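Local atomic coordinates of uncharacterized ACR, COG1565 superfamily (Burkholderia thailandensis, PDB entry 4F3N), a protein that is of unknown function but has a methyltransferase-like fold and may methylate protein arginines using S-adenosylmethionine. Residues A258-G263 with T272-A277. Numbering follows the deposited sequence.
Sequences AARLAG and TETHDA
Where strand 271-274 of the antiparallel sheet passes through His275, at the N-cap position, into helix 276-288, Arg260 reaches across from the type I turn Ala259-Ala262 and forms a salt bridge with Asp276, the first residue of that helix. Arg260 NH1 lies 2.7 Å from Asp276 OD1, which accepts through its syn lone pair from a position 21° out of the guanidinium plane. Asp276 OD2 sits at the guanidinium edge, in plane, and takes two weak hydrogen bonds, from Arg260 NH1 at 3.3 Å and from Arg260 NH2 at 3.5 Å; the planes of the two groups are 33° apart. With CG between the backbone N and the carbonyl carbon (chi1 58°) and the chain extended from there to NE, Arg260 carries its guanidinium to the strand end. Thr274, whose backbone pairs with Arg223 on strand 223-228, lies over one face of the guanidinium, with CB 3.9 Å from Arg260 NH2. The same turn places Leu261 beside this polar bridge, and Leu261 CD2 meets the Thr274 methyl CG2 at 4.1 Å. Leu261 also packs on Val225 of strand 223-228 and on Phe252 in a loop.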
ATOM      1  N   ALA A 258       4.674 -21.348  13.315  1.00 45.14           N
ATOM      2  CA  ALA A 258       5.118 -20.719  14.564  1.00 43.99           C
ATOM      3  C   ALA A 258       6.638 -20.461  14.565  1.00 43.97           C
ATOM      4  O   ALA A 258       7.111 -19.519  15.221  1.00 43.39           O
ATOM      5  CB  ALA A 258       4.716 -21.569  15.763  1.00 44.15           C
ATOM      6  N   ALA A 259       7.402 -21.272  13.829  1.00 44.65           N
ATOM      7  CA  ALA A 259       8.869 -21.155  13.840  1.00 44.85           C
ATOM      8  C   ALA A 259       9.310 -19.777  13.363  1.00 44.21           C
ATOM      9  O   ALA A 259      10.172 -19.145  13.994  1.00 45.17           O
ATOM     10  CB  ALA A 259       9.525 -22.248  12.993  1.00 46.84           C
ATOM     11  N   ARG A 260       8.708 -19.303  12.269  1.00 41.75           N
ATOM     12  CA  ARG A 260       9.054 -17.983  11.736  1.00 39.75           C
ATOM     13  C   ARG A 260       8.835 -16.855  12.753  1.00 36.74           C
ATOM     14  O   ARG A 260       9.410 -15.790  12.605  1.00 36.38           O
ATOM     15  CB  ARG A 260       8.322 -17.676  10.418  1.00 40.65           C
ATOM     16  CG  ARG A 260       6.803 -17.717  10.498  1.00 44.04           C
ATOM     17  CD  ARG A 260       6.103 -17.045   9.311  1.00 45.15           C
ATOM     18  NE  ARG A 260       4.659 -16.874   9.577  1.00 46.34           N
ATOM     19  CZ  ARG A 260       3.720 -16.667   8.650  1.00 48.93           C
ATOM     20  NH1 ARG A 260       4.054 -16.608   7.366  1.00 47.77           N
ATOM     21  NH2 ARG A 260       2.434 -16.524   9.009  1.00 47.76           N
ATOM     22  N   LEU A 261       8.012 -17.081  13.777  1.00 33.58           N
ATOM     23  CA  LEU A 261       7.743 -16.047  14.777  1.00 32.65           C
ATOM     24  C   LEU A 261       8.722 -16.048  15.959  1.00 34.33           C
ATOM     25  O   LEU A 261       8.753 -15.090  16.746  1.00 32.87           O
ATOM     26  CB  LEU A 261       6.299 -16.177  15.270  1.00 31.12           C
ATOM     27  CG  LEU A 261       5.254 -16.040  14.159  1.00 30.75           C
ATOM     28  CD1 LEU A 261       3.868 -16.272  14.712  1.00 28.49           C
ATOM     29  CD2 LEU A 261       5.334 -14.676  13.488  1.00 30.44           C
ATOM     30  N   ALA A 262       9.527 -17.110  16.073  1.00 36.95           N
ATOM     31  CA  ALA A 262      10.450 -17.287  17.211  1.00 39.59           C
ATOM     32  C   ALA A 262      11.389 -16.102  17.411  1.00 40.54           C
ATOM     33  O   ALA A 262      11.723 -15.774  18.545  1.00 44.25           O
ATOM     34  CB  ALA A 262      11.254 -18.569  17.041  1.00 38.88           C
ATOM     35  N   GLY A 263      11.798 -15.459  16.317  1.00 40.02           N
ATOM     36  CA  GLY A 263      12.730 -14.337  16.359  1.00 39.75           C
ATOM     37  C   GLY A 263      12.210 -13.064  17.016  1.00 40.36           C
ATOM     38  O   GLY A 263      12.998 -12.170  17.351  1.00 40.91           O
ATOM     39  N   THR A 272       0.254  -9.061  16.750  1.00 12.48           N
ATOM     40  CA  THR A 272       0.835  -8.377  15.605  1.00 12.31           C
ATOM     41  C   THR A 272       0.374  -9.031  14.305  1.00 12.02           C
ATOM     42  O   THR A 272      -0.425  -9.983  14.304  1.00 11.28           O
ATOM     43  CB  THR A 272       2.377  -8.315  15.721  1.00 13.01           C
ATOM     44  OG1 THR A 272       2.876  -7.330  14.808  1.00 12.61           O
ATOM     45  CG2 THR A 272       3.028  -9.738  15.476  1.00 12.76           C
ATOM     46  N   GLU A 273       0.871  -8.518  13.190  1.00 11.82           N
ATOM     47  CA  GLU A 273       0.414  -8.937  11.869  1.00 11.93           C
ATOM     48  C   GLU A 273       1.527  -9.630  11.151  1.00 11.78           C
ATOM     49  O   GLU A 273       2.698  -9.257  11.320  1.00 12.85           O
ATOM     50  CB  GLU A 273       0.043  -7.724  11.005  1.00 11.57           C
ATOM     51  CG  GLU A 273      -1.014  -6.820  11.560  1.00 11.96           C
ATOM     52  CD  GLU A 273      -0.476  -5.887  12.622  1.00 13.06           C
ATOM     53  OE1 GLU A 273       0.713  -5.497  12.514  1.00 13.28           O
ATOM     54  OE2 GLU A 273      -1.224  -5.551  13.565  1.00 13.89           O
ATOM     55  N   THR A 274       1.163 -10.646  10.360  1.00 11.33           N
ATOM     56  CA  THR A 274       1.988 -11.146   9.290  1.00 11.20           C
ATOM     57  C   THR A 274       1.406 -10.739   7.908  1.00 10.63           C
ATOM     58  O   THR A 274       0.201 -10.471   7.764  1.00 10.02           O
ATOM     59  CB  THR A 274       2.225 -12.668   9.371  1.00 11.35           C
ATOM     60  OG1 THR A 274       0.995 -13.362   9.171  1.00 10.45           O
ATOM     61  CG2 THR A 274       2.795 -13.048  10.756  1.00 11.52           C
ATOM     62  N   HIS A 275       2.300 -10.693   6.921  1.00 11.41           N
ATOM     63  CA  HIS A 275       2.045 -10.092   5.600  1.00 11.24           C
ATOM     64  C   HIS A 275       2.257 -11.024   4.444  1.00 11.51           C
ATOM     65  O   HIS A 275       2.863 -10.645   3.429  1.00 10.95           O
ATOM     66  CB  HIS A 275       2.909  -8.839   5.422  1.00 12.70           C
ATOM     67  CG  HIS A 275       2.841  -7.917   6.594  1.00 12.95           C
ATOM     68  ND1 HIS A 275       3.642  -8.069   7.648  1.00 14.19           N
ATOM     69  CD2 HIS A 275       2.080  -6.808   6.826  1.00 14.28           C
ATOM     70  CE1 HIS A 275       3.368  -7.121   8.540  1.00 14.56           C
ATOM     71  NE2 HIS A 275       2.403  -6.353   8.041  1.00 14.63           N
ATOM     72  N   ASP A 276       1.773 -12.266   4.571  1.00 11.35           N
ATOM     73  CA  ASP A 276       1.955 -13.276   3.504  1.00 11.58           C
ATOM     74  C   ASP A 276       1.437 -12.766   2.147  1.00  9.85           C
ATOM     75  O   ASP A 276       2.086 -13.014   1.114  1.00  9.40           O
ATOM     76  CB  ASP A 276       1.297 -14.625   3.834  1.00 13.46           C
ATOM     77  CG  ASP A 276       1.954 -15.345   5.009  1.00 15.75           C
ATOM     78  OD1 ASP A 276       3.172 -15.313   5.143  1.00 19.64           O
ATOM     79  OD2 ASP A 276       1.248 -15.980   5.790  1.00 17.95           O
ATOM     80  N   ALA A 277       0.299 -12.064   2.131  1.00  9.25           N
ATOM     81  CA  ALA A 277      -0.305 -11.661   0.858  1.00  8.64           C
ATOM     82  C   ALA A 277       0.551 -10.619   0.167  1.00  8.44           C
ATOM     83  O   ALA A 277       0.736 -10.657  -1.044  1.00  8.11           O
ATOM     84  CB  ALA A 277      -1.724 -11.140   1.037  1.00  8.13           C
TER